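Local coordinates for periplasmic sensor hybrid histidine kinase (PDB 4K0D), which is a transmembrane sensor histidine kinase that probably phosphorylates itself on histidine with ATP to start a phosphorelay; the part here is its periplasmic helical-bundle sensor domain, at the zinc ion site. Sequence-based numbering; all coordinates share one arbitrary frame. Chains: chain A/B, Periplasmic sensor hybrid histidine kinase.

The zinc ion site. Residues chain A 32, 35, 58; chain B 10, 14. With ZN (zinc ion), chain C; CL (chloride ion), chain D.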
loop_
_atom_site.group_PDB
_atom_site.type_symbol
_atom_site.label_atom_id
_atom_site.label_comp_id
_atom_site.label_asym_id
_atom_site.label_seq_id
_atom_site.Cartn_x
_atom_site.Cartn_y
_atom_site.Cartn_z
ATOM N N HIS A 32 0.451 -8.329 13.288
ATOM C CA HIS A 32 0.140 -7.834 14.602
ATOM C C HIS A 32 -0.430 -9.000 15.427
ATOM O O HIS A 32 -0.153 -9.145 16.614
ATOM C CB HIS A 32 -0.867 -6.680 14.529
ATOM C CG HIS A 32 -1.047 -6.012 15.843
ATOM N ND1 HIS A 32 -0.049 -5.263 16.411
ATOM C CD2 HIS A 32 -2.051 -6.063 16.758
ATOM C CE1 HIS A 32 -0.442 -4.825 17.598
ATOM N NE2 HIS A 32 -1.657 -5.287 17.831
ATOM N N LEU A 35 2.545 -11.090 16.406
ATOM C CA LEU A 35 3.294 -10.397 17.431
ATOM C C LEU A 35 2.559 -10.479 18.783
ATOM O O LEU A 35 3.133 -10.907 19.795
ATOM C CB LEU A 35 3.495 -8.958 17.049
ATOM C CG LEU A 35 4.267 -8.139 18.064
ATOM C CD1 LEU A 35 5.714 -8.579 18.011
ATOM C CD2 LEU A 35 4.198 -6.634 17.836
ATOM N N ARG A 58 -9.075 -6.981 14.549
ATOM C CA ARG A 58 -8.434 -6.136 13.536
ATOM C C ARG A 58 -8.176 -6.949 12.267
ATOM O O ARG A 58 -8.352 -6.453 11.159
ATOM C CB ARG A 58 -7.124 -5.568 14.090
ATOM C CG ARG A 58 -6.208 -4.973 13.034
ATOM C CD ARG A 58 -5.026 -4.264 13.649
ATOM N NE ARG A 58 -4.029 -3.905 12.649
ATOM C CZ ARG A 58 -2.826 -3.462 12.966
ATOM N NH1 ARG A 58 -2.487 -3.368 14.237
ATOM N NH2 ARG A 58 -1.948 -3.143 12.042
ATOM N N ASP B 10 6.664 -3.181 18.116
ATOM C CA ASP B 10 5.367 -2.976 17.531
ATOM C C ASP B 10 5.389 -1.659 16.797
ATOM O O ASP B 10 4.820 -1.532 15.739
ATOM C CB ASP B 10 4.257 -2.922 18.547
ATOM C CG ASP B 10 2.911 -2.964 17.888
ATOM O OD1 ASP B 10 2.844 -3.517 16.775
ATOM O OD2 ASP B 10 1.937 -2.404 18.421
ATOM N N GLU B 14 4.518 -1.273 12.930
ATOM C CA GLU B 14 3.226 -0.620 12.628
ATOM C C GLU B 14 3.405 0.500 11.614
ATOM O O GLU B 14 2.445 1.107 11.154
ATOM C CB GLU B 14 2.556 -0.070 13.929
ATOM C CG GLU B 14 2.012 -1.149 14.882
ATOM C CD GLU B 14 0.794 -1.907 14.342
ATOM O OE1 GLU B 14 0.160 -1.448 13.390
ATOM O OE2 GLU B 14 0.474 -2.993 14.847
HETATM ZN ZN ZN C . 1.488 -4.435 15.650
HETATM CL CL CL D . 2.528 -5.629 14.156
#
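This is an intersubunit zinc site in the helical-bundle periplasmic sensor domain. Helix 16-42 of chain A supplies the histidine, and two carboxylates come from chain B, one on helix 7-13 and one just after it. The pairing of chains may belong to the crystal rather than to the signalling protein. Coordination is near tetrahedral. A:His32 binds the zinc through ring nitrogen ND1 at 1.9 Å. Its CG lies anti to the backbone N (chi1 -171°). B:Asp10 binds through one carboxylate oxygen, OD1, at 2.0 Å from the zinc. Its other oxygen, OD2, stands 3.5 Å from the zinc, so the carboxylate is monodentate. B:Glu14 bends at chi2 (-69°) and places OE2 1.9 Å from the zinc. A chloride, probably from crystallisation, is the fourth ligand seen, with CL 2.2 Å from the zinc. It is fully buried by protein. A:Leu35 packs obliquely against B:Asp10, its methyl CD2 3.6 Å from B:Asp10 OD1. A:Arg58, on helix 46-68, is second shell. Its extended chain meets the B:Glu14 carboxylate tip to tip and end-on. NH2 donates to OE1, in a salt bridge, and NH1 to OE2; both oxygens use their syn lone pairs. OE2 is thus shared by the metal and the guanidinium, which should stabilise the charged carboxylate and fix its rotation. An alanine in place of A:Arg58 would remove both bonds and would probably leave the B:Glu14 carboxylate less firmly oriented toward the zinc. A:Arg58 NH1 also lies over one face of the A:His32 ring, 3.4 Å above its plane and offset toward the rim.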